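Sulfate adenylyltransferase (Allochromatium vinosum, PDB 4DNX) catalyses the transfer of an adenylyl group from ATP to sulfate, yielding adenosine 5'-phosphosulfate and diphosphate. Local coordinates at residues G191-V196 with E220-V225; L211-M216 with L253-N258; M287-F292 with L323-F328. All blocks are in the same frame, centred on the assembly; numbering follows the deposited sequence.

In the fold
Contacts 1 and 3 are parallel strand pairs of one five-stranded sheet in the Rossmann-like domain, joined through the neighbouring strands 195-200 and 291-294, and their centres lie about 10 Å apart. I195 O and H291 N, 3.1 Å apart, probably form one of the bonds between them. Contact 2 packs helix 206-219, the connection between the two strands of contact 1, against the end of helix 240-254. Its centre is about 10 Å from that of contact 1 and about 17 Å from that of contact 3. Both strand pairs involve strand beginnings, whereas nucleotides in such domains typically bind at the C-terminal strand ends, so the ATP site is probably at the other end of the sheet.

Contact 1: residues G191-V196 with E220-V225; sequences GWQKIV and EADGVV
V196 and V224 pair where two parallel strands begin: V196 N donates to G223 O at 3.0 Å, and V196 O accepts from V225 N. Just before the strands, D222 N bonds to K194 O, and the side chain of D222 answers in the other direction. Its CG lies beside the backbone N (chi1 -65°), and D222 OD2 accepts from Q193 N at 2.8 Å and from K194 N at 3.1 Å. The two N-H groups arrive from opposite faces of the carboxylate plane, a double grip for which a short acid is well suited. W192 lies over the next residue, G223, whose CA is 3.5 Å from the centroid of the six-membered ring and almost on its normal, a CH-pi contact. A side chain on G223 would collide with the indole, which explains the glycine. At the ring's edge V225 CG2 approaches CZ3, while NE1 is hydrogen-bonded to N258 O. An alanine in place of W192 would probably leave N258 O without its indole N-H and open a gap over G223. I195 CG2 meets V225 CG2 at 3.6 Å on one sheet face; on the other, V196 CG2 touches A221 CB. I187 of helix 180-190 packs on W192 and I195, and V196 is backed by helix 206-219, the crossover of this beta-alpha-beta unit, while strand 260-266 flanks strand 223-230.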
ATOM      1  N   GLY A 191      16.334   7.668   3.844  1.00 17.45           N
ATOM      2  CA  GLY A 191      17.720   7.885   4.328  1.00 17.30           C
ATOM      3  C   GLY A 191      18.037   7.466   5.757  1.00 16.92           C
ATOM      4  O   GLY A 191      19.116   7.789   6.289  1.00 17.76           O
ATOM      5  N   TRP A 192      17.089   6.783   6.405  1.00 16.64           N
ATOM      6  CA  TRP A 192      17.253   6.391   7.810  1.00 16.51           C
ATOM      7  C   TRP A 192      18.294   5.275   7.956  1.00 17.44           C
ATOM      8  O   TRP A 192      18.218   4.262   7.211  1.00 17.64           O
ATOM      9  CB  TRP A 192      15.922   5.892   8.371  1.00 15.44           C
ATOM     10  CG  TRP A 192      14.848   6.941   8.460  1.00 14.61           C
ATOM     11  CD1 TRP A 192      14.951   8.303   8.202  1.00 15.03           C
ATOM     12  CD2 TRP A 192      13.508   6.704   8.867  1.00 14.15           C
ATOM     13  NE1 TRP A 192      13.720   8.908   8.410  1.00 13.91           N
ATOM     14  CE2 TRP A 192      12.828   7.957   8.845  1.00 13.72           C
ATOM     15  CE3 TRP A 192      12.797   5.539   9.247  1.00 13.24           C
ATOM     16  CZ2 TRP A 192      11.460   8.081   9.195  1.00 12.99           C
ATOM     17  CZ3 TRP A 192      11.419   5.674   9.605  1.00 12.73           C
ATOM     18  CH2 TRP A 192      10.787   6.920   9.578  1.00 13.02           C
ATOM     19  N   GLN A 193      19.237   5.465   8.899  1.00 17.68           N
ATOM     20  CA  GLN A 193      20.313   4.496   9.206  1.00 21.16           C
ATOM     21  C   GLN A 193      20.041   3.654  10.455  1.00 19.00           C
ATOM     22  O   GLN A 193      20.424   2.490  10.524  1.00 18.47           O
ATOM     23  CB  GLN A 193      21.637   5.229   9.455  1.00 26.37           C
ATOM     24  CG  GLN A 193      22.041   6.236   8.407  1.00 36.94           C
ATOM     25  CD  GLN A 193      22.672   5.579   7.217  1.00 40.60           C
ATOM     26  OE1 GLN A 193      22.221   4.526   6.754  1.00 44.42           O
ATOM     27  NE2 GLN A 193      23.718   6.196   6.701  1.00 46.14           N
ATOM     28  N   LYS A 194      19.384   4.265  11.448  1.00 16.50           N
ATOM     29  CA  LYS A 194      18.940   3.541  12.634  1.00 16.75           C
ATOM     30  C   LYS A 194      17.448   3.797  12.748  1.00 14.75           C
ATOM     31  O   LYS A 194      16.966   4.931  12.561  1.00 14.05           O
ATOM     32  CB  LYS A 194      19.700   3.989  13.882  1.00 20.13           C
ATOM     33  CG  LYS A 194      21.141   3.461  13.862  1.00 24.71           C
ATOM     34  CD  LYS A 194      21.933   3.994  15.029  1.00 29.41           C
ATOM     35  CE  LYS A 194      23.314   3.324  15.067  1.00 34.22           C
ATOM     36  NZ  LYS A 194      24.262   4.052  15.964  1.00 40.73           N
ATOM     37  N   ILE A 195      16.700   2.731  12.996  1.00 13.55           N
ATOM     38  CA  ILE A 195      15.229   2.803  12.926  1.00 13.16           C
ATOM     39  C   ILE A 195      14.636   2.019  14.096  1.00 12.67           C
ATOM     40  O   ILE A 195      14.937   0.819  14.247  1.00 13.22           O
ATOM     41  CB  ILE A 195      14.696   2.153  11.580  1.00 12.35           C
ATOM     42  CG1 ILE A 195      15.372   2.816  10.350  1.00 14.47           C
ATOM     43  CG2 ILE A 195      13.178   2.252  11.503  1.00 12.07           C
ATOM     44  CD1 ILE A 195      16.654   2.120   9.912  1.00 14.06           C
ATOM     45  N   VAL A 196      13.823   2.684  14.938  1.00 12.07           N
ATOM     46  CA  VAL A 196      13.126   1.994  16.052  1.00 12.99           C
ATOM     47  C   VAL A 196      11.769   1.496  15.566  1.00 11.56           C
ATOM     48  O   VAL A 196      11.093   2.210  14.831  1.00 11.92           O
ATOM     49  CB  VAL A 196      12.889   3.010  17.192  1.00 15.08           C
ATOM     50  CG1 VAL A 196      11.965   2.419  18.296  1.00 15.64           C
ATOM     51  CG2 VAL A 196      14.231   3.495  17.773  1.00 15.55           C
ATOM     52  N   GLU A 220      20.083   6.813  19.148  1.00 25.41           N
ATOM     53  CA  GLU A 220      20.339   7.811  18.092  1.00 25.17           C
ATOM     54  C   GLU A 220      19.639   7.459  16.776  1.00 23.32           C
ATOM     55  O   GLU A 220      20.253   7.522  15.704  1.00 24.76           O
ATOM     56  CB  GLU A 220      21.851   8.003  17.883  1.00 30.75           C
ATOM     57  CG  GLU A 220      22.517   8.809  18.994  1.00 35.50           C
ATOM     58  CD  GLU A 220      24.031   8.555  19.111  1.00 42.91           C
ATOM     59  OE1 GLU A 220      24.619   8.983  20.126  1.00 45.40           O
ATOM     60  OE2 GLU A 220      24.637   7.936  18.200  1.00 44.31           O
ATOM     61  N   ALA A 221      18.366   7.070  16.866  1.00 18.77           N
ATOM     62  CA  ALA A 221      17.595   6.696  15.674  1.00 17.29           C
ATOM     63  C   ALA A 221      17.203   7.893  14.809  1.00 17.41           C
ATOM     64  O   ALA A 221      16.975   9.032  15.284  1.00 18.07           O
ATOM     65  CB  ALA A 221      16.351   5.935  16.054  1.00 16.61           C
ATOM     66  N   ASP A 222      17.089   7.625  13.517  1.00 16.05           N
ATOM     67  CA  ASP A 222      16.643   8.610  12.557  1.00 15.99           C
ATOM     68  C   ASP A 222      15.127   8.600  12.386  1.00 15.19           C
ATOM     69  O   ASP A 222      14.535   9.574  11.885  1.00 16.37           O
ATOM     70  CB  ASP A 222      17.286   8.242  11.216  1.00 17.63           C
ATOM     71  CG  ASP A 222      18.792   8.370  11.241  1.00 20.16           C
ATOM     72  OD1 ASP A 222      19.287   9.462  11.592  1.00 22.20           O
ATOM     73  OD2 ASP A 222      19.466   7.353  10.961  1.00 21.12           O
ATOM     74  N   GLY A 223      14.488   7.505  12.787  1.00 13.29           N
ATOM     75  CA  GLY A 223      13.058   7.415  12.596  1.00 12.38           C
ATOM     76  C   GLY A 223      12.464   6.276  13.390  1.00 11.27           C
ATOM     77  O   GLY A 223      13.207   5.435  13.908  1.00 11.52           O
ATOM     78  N   VAL A 224      11.134   6.295  13.501  1.00 10.61           N
ATOM     79  CA  VAL A 224      10.340   5.197  14.102  1.00 11.20           C
ATOM     80  C   VAL A 224       9.295   4.698  13.097  1.00 10.71           C
ATOM     81  O   VAL A 224       8.657   5.491  12.386  1.00 10.53           O
ATOM     82  CB  VAL A 224       9.642   5.641  15.400  1.00 11.67           C
ATOM     83  CG1 VAL A 224       8.719   6.870  15.168  1.00 13.14           C
ATOM     84  CG2 VAL A 224       8.820   4.486  16.015  1.00 12.21           C
ATOM     85  N   VAL A 225       9.185   3.368  12.994  1.00 10.62           N
ATOM     86  CA  VAL A 225       8.120   2.743  12.234  1.00 10.76           C
ATOM     87  C   VAL A 225       7.075   2.353  13.288  1.00 10.93           C
ATOM     88  O   VAL A 225       7.408   1.552  14.205  1.00 12.17           O
ATOM     89  CB  VAL A 225       8.617   1.481  11.493  1.00 11.26           C
ATOM     90  CG1 VAL A 225       7.401   0.849  10.743  1.00 10.98           C
ATOM     91  CG2 VAL A 225       9.714   1.849  10.459  1.00 12.00           C
TER

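Contact 2: residues L211-M216 with L253-N258; sequences LCKMAM and LYFPPN
In the Rossmann-like domain, helix 206-219 packs against the end of helix 240-254 through a cation-pi contact between K213 and F255, with a Met-aromatic contact from M216 beside it. F255 is the first residue to leave the second helix, and its buried ring reaches back to the first. K213 crosses one face of that ring. Its CE sits over the centre, 3.7 Å from the centroid, and NZ follows at 4.7 Å, 13° off the ring normal. A lysine suits this place because its methylenes can lie on an aromatic face while its charged tip goes on to polar partners. The K213 side chain is extended beyond CG, and K213 NZ donates to Y254 O at 2.8 Å, from 36° above the carbonyl plane. The same ammonium forms a salt bridge with E209, one turn earlier in its own helix, which probably balances much of its charge. The C-terminal end of helix 240-254 would probably favour such a positive group as well. The rim of the F255 ring is met by residues one helical turn apart: C212 CB is 4.4 Å from CZ, and M216 SD, near the ring plane, is 4.1 Å from CE2.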
ATOM      1  N   LEU A 211       7.559   7.333  24.822  1.00 17.20           N
ATOM      2  CA  LEU A 211       8.354   6.125  24.850  1.00 18.23           C
ATOM      3  C   LEU A 211       9.099   5.949  23.539  1.00 16.39           C
ATOM      4  O   LEU A 211      10.289   5.627  23.562  1.00 17.63           O
ATOM      5  CB  LEU A 211       7.469   4.907  25.050  1.00 21.03           C
ATOM      6  CG  LEU A 211       8.206   3.594  25.232  1.00 23.28           C
ATOM      7  CD1 LEU A 211       9.109   3.683  26.471  1.00 28.34           C
ATOM      8  CD2 LEU A 211       7.149   2.529  25.400  1.00 26.52           C
ATOM      9  N   CYS A 212       8.408   6.196  22.421  1.00 14.99           N
ATOM     10  CA  CYS A 212       9.066   6.148  21.089  1.00 14.24           C
ATOM     11  C   CYS A 212      10.203   7.163  21.024  1.00 15.47           C
ATOM     12  O   CYS A 212      11.306   6.830  20.562  1.00 15.05           O
ATOM     13  CB  CYS A 212       8.065   6.407  19.966  1.00 14.72           C
ATOM     14  SG  CYS A 212       6.968   5.003  19.706  1.00 16.64           S
ATOM     15  N   LYS A 213       9.958   8.375  21.527  1.00 14.88           N
ATOM     16  CA  LYS A 213      10.990   9.443  21.505  1.00 15.45           C
ATOM     17  C   LYS A 213      12.187   9.125  22.385  1.00 16.22           C
ATOM     18  O   LYS A 213      13.344   9.370  21.963  1.00 16.15           O
ATOM     19  CB  LYS A 213      10.353  10.796  21.881  1.00 15.92           C
ATOM     20  CG  LYS A 213       9.427  11.277  20.775  1.00 16.42           C
ATOM     21  CD  LYS A 213       8.690  12.566  21.175  1.00 18.41           C
ATOM     22  CE  LYS A 213       7.936  13.160  20.027  1.00 18.22           C
ATOM     23  NZ  LYS A 213       7.169  14.344  20.615  1.00 21.55           N
ATOM     24  N   MET A 214      11.927   8.585  23.589  1.00 16.30           N
ATOM     25  CA  MET A 214      13.018   8.090  24.488  1.00 18.22           C
ATOM     26  C   MET A 214      13.880   7.036  23.815  1.00 17.33           C
ATOM     27  O   MET A 214      15.119   7.088  23.894  1.00 18.52           O
ATOM     28  CB  MET A 214      12.433   7.478  25.780  1.00 20.48           C
ATOM     29  CG  MET A 214      11.973   8.511  26.747  1.00 24.90           C
ATOM     30  SD  MET A 214      11.278   7.615  28.190  1.00 32.23           S
ATOM     31  CE  MET A 214       9.574   8.142  28.115  1.00 30.19           C
ATOM     32  N   ALA A 215      13.224   6.080  23.161  1.00 15.95           N
ATOM     33  CA  ALA A 215      13.948   5.018  22.454  1.00 16.00           C
ATOM     34  C   ALA A 215      14.797   5.627  21.323  1.00 16.54           C
ATOM     35  O   ALA A 215      16.010   5.304  21.198  1.00 17.07           O
ATOM     36  CB  ALA A 215      13.012   3.938  21.921  1.00 15.63           C
ATOM     37  N   MET A 216      14.188   6.527  20.543  1.00 15.78           N
ATOM     38  CA  MET A 216      14.904   7.171  19.450  1.00 17.51           C
ATOM     39  C   MET A 216      16.130   7.937  19.948  1.00 18.13           C
ATOM     40  O   MET A 216      17.199   7.843  19.328  1.00 17.99           O
ATOM     41  CB  MET A 216      13.989   8.082  18.642  1.00 18.60           C
ATOM     42  CG  MET A 216      12.842   7.318  17.976  1.00 20.78           C
ATOM     43  SD  MET A 216      11.500   8.427  17.464  1.00 25.03           S
ATOM     44  CE  MET A 216      12.297   8.985  15.995  1.00 21.45           C
ATOM     45  N   LEU A 253       2.062  16.595  14.000  1.00 20.96           N
ATOM     46  CA  LEU A 253       2.123  17.801  14.817  1.00 20.44           C
ATOM     47  C   LEU A 253       3.218  17.768  15.906  1.00 21.94           C
ATOM     48  O   LEU A 253       3.701  18.827  16.337  1.00 23.55           O
ATOM     49  CB  LEU A 253       0.756  18.099  15.465  1.00 20.33           C
ATOM     50  CG  LEU A 253      -0.441  18.352  14.527  1.00 20.71           C
ATOM     51  CD1 LEU A 253      -1.704  18.627  15.331  1.00 20.71           C
ATOM     52  CD2 LEU A 253      -0.179  19.524  13.534  1.00 21.29           C
ATOM     53  N   TYR A 254       3.620  16.576  16.343  1.00 19.59           N
ATOM     54  CA  TYR A 254       4.478  16.458  17.527  1.00 19.31           C
ATOM     55  C   TYR A 254       5.832  15.769  17.263  1.00 18.36           C
ATOM     56  O   TYR A 254       6.685  15.674  18.162  1.00 19.66           O
ATOM     57  CB  TYR A 254       3.702  15.817  18.686  1.00 18.91           C
ATOM     58  CG  TYR A 254       2.549  16.697  19.177  1.00 19.45           C
ATOM     59  CD1 TYR A 254       2.790  17.751  20.074  1.00 23.04           C
ATOM     60  CD2 TYR A 254       1.264  16.536  18.691  1.00 19.85           C
ATOM     61  CE1 TYR A 254       1.753  18.565  20.528  1.00 23.02           C
ATOM     62  CE2 TYR A 254       0.218  17.341  19.109  1.00 20.17           C
ATOM     63  CZ  TYR A 254       0.468  18.358  20.027  1.00 21.90           C
ATOM     64  OH  TYR A 254      -0.552  19.168  20.469  1.00 22.27           O
ATOM     65  N   PHE A 255       6.033  15.266  16.046  1.00 16.27           N
ATOM     66  CA  PHE A 255       7.353  14.738  15.699  1.00 15.89           C
ATOM     67  C   PHE A 255       8.041  15.637  14.673  1.00 15.72           C
ATOM     68  O   PHE A 255       7.356  16.313  13.916  1.00 16.05           O
ATOM     69  CB  PHE A 255       7.209  13.338  15.108  1.00 15.17           C
ATOM     70  CG  PHE A 255       7.007  12.250  16.149  1.00 15.34           C
ATOM     71  CD1 PHE A 255       5.749  12.079  16.788  1.00 15.43           C
ATOM     72  CD2 PHE A 255       8.051  11.362  16.458  1.00 14.29           C
ATOM     73  CE1 PHE A 255       5.572  11.040  17.741  1.00 16.30           C
ATOM     74  CE2 PHE A 255       7.874  10.301  17.402  1.00 16.23           C
ATOM     75  CZ  PHE A 255       6.625  10.150  18.042  1.00 15.30           C
ATOM     76  N   PRO A 256       9.373  15.632  14.619  1.00 15.56           N
ATOM     77  CA  PRO A 256      10.059  16.412  13.576  1.00 17.08           C
ATOM     78  C   PRO A 256       9.806  15.857  12.162  1.00 15.96           C
ATOM     79  O   PRO A 256       9.360  14.725  12.013  1.00 15.47           O
ATOM     80  CB  PRO A 256      11.538  16.284  13.939  1.00 17.63           C
ATOM     81  CG  PRO A 256      11.596  15.681  15.296  1.00 17.91           C
ATOM     82  CD  PRO A 256      10.322  14.931  15.502  1.00 16.93           C
ATOM     83  N   PRO A 257      10.111  16.635  11.132  1.00 16.29           N
ATOM     84  CA  PRO A 257       9.970  16.145   9.741  1.00 16.64           C
ATOM     85  C   PRO A 257      10.787  14.887   9.439  1.00 15.93           C
ATOM     86  O   PRO A 257      11.922  14.735   9.889  1.00 16.31           O
ATOM     87  CB  PRO A 257      10.529  17.300   8.898  1.00 17.78           C
ATOM     88  CG  PRO A 257      10.418  18.476   9.772  1.00 18.71           C
ATOM     89  CD  PRO A 257      10.649  18.007  11.164  1.00 17.93           C
ATOM     90  N   ASN A 258      10.179  14.009   8.657  1.00 15.20           N
ATOM     91  CA  ASN A 258      10.813  12.759   8.227  1.00 14.60           C
ATOM     92  C   ASN A 258      11.339  11.901   9.395  1.00 13.54           C
ATOM     93  O   ASN A 258      12.502  11.446   9.383  1.00 13.67           O
ATOM     94  CB  ASN A 258      11.938  13.048   7.209  1.00 14.92           C
ATOM     95  CG  ASN A 258      12.425  11.745   6.542  1.00 15.73           C
ATOM     96  OD1 ASN A 258      11.610  10.826   6.346  1.00 15.78           O
ATOM     97  ND2 ASN A 258      13.724  11.646   6.238  1.00 15.13           N
TER

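Contact 3: residues M287-F292 with L323-F328; sequences MGATHF and LAIEIF
T290 O receives E326 N at 3.0 Å and so opens the ladder between the two segments. E326 O then takes F292 N at 2.9 Å, and F292 O takes F328 N, also at 2.9 Å. Two of these carbonyls have a further, weaker partner: the CA-H of H291 points at E326 O, and that of I327 at F292 O. A water lies 2.7 Å from T290 O and also within hydrogen-bonding distance of A324 O; with more acceptors around it than protons, it need not serve both at once. Ahead of the ladder, Q285 OE1 of helix 274-287 accepts from both A324 N and I325 N. H291 and E326 face each other as a bridge pair of parallel strands, joined by a crossover through helix 309-316; strand 326-329 is one of the two edge strands of the five within this chain's Rossmann-like sheet, next to 291-294. Both nitrogens of the H291 ring are engaged. H291 ND1 and T290 OG1 share a hydrogen bond of 2.8 Å, and OG1 is also bonded to I195 N of the neighbouring strand. H291 NE2 meets a second water, in the ring plane, at 2.9 Å, and that water makes a weak bond to E326 OE2. Imidazole and carboxylate run side by side with their planes 50° apart, and H291 CD2 lies 3.7 Å from E326 CB. An acid suits this exposed position, where its carboxylate can keep contact with solvent and meet the histidine, though weakly, through a water. A289 O, in contrast, is buried without a polar partner and has I325 CD1 3.6 Å away. I325 carries CG1 anti to its backbone N (chi1 -171°), and the extended branch brings CD1 against A289 CB and F292 CB. The F292 ring, its edge toward I327 CD1, packs nearly perpendicular to the ring of H298.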
ATOM      1  N   MET A 287      11.820  -6.327   8.054  1.00 11.63           N
ATOM      2  CA  MET A 287      11.286  -5.085   7.509  1.00 10.59           C
ATOM      3  C   MET A 287      12.323  -3.927   7.543  1.00 11.37           C
ATOM      4  O   MET A 287      12.109  -2.928   6.852  1.00 11.71           O
ATOM      5  CB  MET A 287       9.948  -4.742   8.171  1.00 11.27           C
ATOM      6  CG  MET A 287      10.118  -3.905   9.390  1.00 11.30           C
ATOM      7  SD  MET A 287       8.503  -3.735  10.214  1.00 14.66           S
ATOM      8  CE  MET A 287       8.981  -2.513  11.475  1.00 13.72           C
ATOM      9  N   GLY A 288      13.483  -4.105   8.231  1.00 11.06           N
ATOM     10  CA  GLY A 288      14.558  -3.118   8.172  1.00 12.16           C
ATOM     11  C   GLY A 288      14.793  -2.320   9.456  1.00 12.78           C
ATOM     12  O   GLY A 288      15.636  -1.408   9.474  1.00 13.08           O
ATOM     13  N   ALA A 289      14.047  -2.646  10.513  1.00 11.79           N
ATOM     14  CA  ALA A 289      14.257  -1.958  11.796  1.00 11.91           C
ATOM     15  C   ALA A 289      15.545  -2.448  12.439  1.00 12.43           C
ATOM     16  O   ALA A 289      15.886  -3.648  12.337  1.00 13.80           O
ATOM     17  CB  ALA A 289      13.077  -2.172  12.742  1.00 11.91           C
ATOM     18  N   THR A 290      16.249  -1.530  13.107  1.00 13.41           N
ATOM     19  CA  THR A 290      17.481  -1.856  13.799  1.00 13.97           C
ATOM     20  C   THR A 290      17.270  -2.064  15.303  1.00 13.81           C
ATOM     21  O   THR A 290      18.142  -2.651  15.976  1.00 13.92           O
ATOM     22  CB  THR A 290      18.589  -0.774  13.565  1.00 15.29           C
ATOM     23  OG1 THR A 290      18.116   0.497  14.006  1.00 14.34           O
ATOM     24  CG2 THR A 290      18.997  -0.655  12.108  1.00 15.54           C
ATOM     25  N   HIS A 291      16.158  -1.539  15.827  1.00 13.68           N
ATOM     26  CA  HIS A 291      15.825  -1.572  17.252  1.00 13.70           C
ATOM     27  C   HIS A 291      14.331  -1.861  17.398  1.00 13.53           C
ATOM     28  O   HIS A 291      13.536  -1.407  16.583  1.00 15.68           O
ATOM     29  CB  HIS A 291      16.181  -0.226  17.889  1.00 15.07           C
ATOM     30  CG  HIS A 291      17.651   0.029  17.915  1.00 15.90           C
ATOM     31  ND1 HIS A 291      18.346   0.522  16.822  1.00 16.89           N
ATOM     32  CD2 HIS A 291      18.575  -0.184  18.880  1.00 16.97           C
ATOM     33  CE1 HIS A 291      19.628   0.604  17.116  1.00 17.37           C
ATOM     34  NE2 HIS A 291      19.795   0.184  18.359  1.00 17.83           N
ATOM     35  N   PHE A 292      13.944  -2.575  18.440  1.00 12.88           N
ATOM     36  CA  PHE A 292      12.566  -2.929  18.670  1.00 12.42           C
ATOM     37  C   PHE A 292      12.240  -2.705  20.135  1.00 13.03           C
ATOM     38  O   PHE A 292      12.983  -3.165  21.003  1.00 13.69           O
ATOM     39  CB  PHE A 292      12.338  -4.421  18.323  1.00 13.71           C
ATOM     40  CG  PHE A 292      10.947  -4.917  18.644  1.00 14.76           C
ATOM     41  CD1 PHE A 292       9.827  -4.189  18.282  1.00 14.72           C
ATOM     42  CD2 PHE A 292      10.777  -6.162  19.251  1.00 16.36           C
ATOM     43  CE1 PHE A 292       8.510  -4.663  18.567  1.00 15.74           C
ATOM     44  CE2 PHE A 292       9.506  -6.638  19.539  1.00 16.18           C
ATOM     45  CZ  PHE A 292       8.372  -5.901  19.196  1.00 15.38           C
ATOM     46  N   LEU A 323      20.120 -12.994  15.493  1.00 20.60           N
ATOM     47  CA  LEU A 323      19.436 -11.733  15.214  1.00 19.28           C
ATOM     48  C   LEU A 323      20.409 -10.598  15.305  1.00 20.62           C
ATOM     49  O   LEU A 323      21.249 -10.581  16.186  1.00 22.08           O
ATOM     50  CB  LEU A 323      18.318 -11.462  16.236  1.00 19.34           C
ATOM     51  CG  LEU A 323      17.074 -12.358  16.114  1.00 18.86           C
ATOM     52  CD1 LEU A 323      16.133 -12.109  17.292  1.00 21.54           C
ATOM     53  CD2 LEU A 323      16.331 -12.146  14.810  1.00 21.89           C
ATOM     54  N   ALA A 324      20.269  -9.630  14.408  1.00 18.54           N
ATOM     55  CA  ALA A 324      21.046  -8.416  14.489  1.00 18.39           C
ATOM     56  C   ALA A 324      20.276  -7.263  15.100  1.00 17.29           C
ATOM     57  O   ALA A 324      20.885  -6.322  15.597  1.00 17.50           O
ATOM     58  CB  ALA A 324      21.622  -8.026  13.119  1.00 19.83           C
ATOM     59  N   ILE A 325      18.940  -7.319  15.037  1.00 15.52           N
ATOM     60  CA  ILE A 325      18.093  -6.273  15.656  1.00 14.87           C
ATOM     61  C   ILE A 325      18.329  -6.252  17.167  1.00 16.36           C
ATOM     62  O   ILE A 325      18.552  -7.321  17.786  1.00 17.05           O
ATOM     63  CB  ILE A 325      16.601  -6.461  15.285  1.00 14.01           C
ATOM     64  CG1 ILE A 325      15.739  -5.264  15.741  1.00 13.49           C
ATOM     65  CG2 ILE A 325      16.029  -7.823  15.814  1.00 12.93           C
ATOM     66  CD1 ILE A 325      14.279  -5.224  15.116  1.00 13.33           C
ATOM     67  N   GLU A 326      18.302  -5.052  17.755  1.00 16.28           N
ATOM     68  CA  GLU A 326      18.565  -4.878  19.194  1.00 18.58           C
ATOM     69  C   GLU A 326      17.260  -4.518  19.902  1.00 17.91           C
ATOM     70  O   GLU A 326      16.377  -3.943  19.292  1.00 17.25           O
ATOM     71  CB  GLU A 326      19.578  -3.753  19.413  1.00 22.33           C
ATOM     72  CG  GLU A 326      20.974  -4.092  18.922  1.00 32.25           C
ATOM     73  CD  GLU A 326      21.943  -2.956  19.156  1.00 43.00           C
ATOM     74  OE1 GLU A 326      22.611  -2.528  18.178  1.00 51.80           O
ATOM     75  OE2 GLU A 326      22.019  -2.472  20.315  1.00 47.80           O
ATOM     76  N   ILE A 327      17.151  -4.860  21.188  1.00 17.57           N
ATOM     77  CA  ILE A 327      15.935  -4.570  21.931  1.00 17.87           C
ATOM     78  C   ILE A 327      16.157  -3.306  22.746  1.00 17.89           C
ATOM     79  O   ILE A 327      17.188  -3.182  23.418  1.00 19.52           O
ATOM     80  CB  ILE A 327      15.560  -5.736  22.884  1.00 17.82           C
ATOM     81  CG1 ILE A 327      15.323  -7.054  22.090  1.00 17.23           C
ATOM     82  CG2 ILE A 327      14.314  -5.353  23.754  1.00 17.21           C
ATOM     83  CD1 ILE A 327      14.468  -6.932  20.814  1.00 15.83           C
ATOM     84  N   PHE A 328      15.196  -2.387  22.681  1.00 16.83           N
ATOM     85  CA  PHE A 328      15.119  -1.293  23.623  1.00 16.99           C
ATOM     86  C   PHE A 328      14.174  -1.742  24.742  1.00 17.47           C
ATOM     87  O   PHE A 328      12.995  -2.006  24.478  1.00 16.67           O
ATOM     88  CB  PHE A 328      14.546  -0.022  22.983  1.00 15.82           C
ATOM     89  CG  PHE A 328      14.453   1.128  23.980  1.00 17.50           C
ATOM     90  CD1 PHE A 328      13.274   1.399  24.661  1.00 17.12           C
ATOM     91  CD2 PHE A 328      15.585   1.879  24.265  1.00 18.12           C
ATOM     92  CE1 PHE A 328      13.228   2.466  25.625  1.00 19.62           C
ATOM     93  CE2 PHE A 328      15.536   2.942  25.207  1.00 19.69           C
ATOM     94  CZ  PHE A 328      14.356   3.212  25.875  1.00 19.14           C
TER
HETATM   95  O   HOH W   1      20.688  -3.294  15.373  1.00 20.40           O
HETATM   96  O   HOH W   2      22.509   0.423  19.362  1.00 39.03           O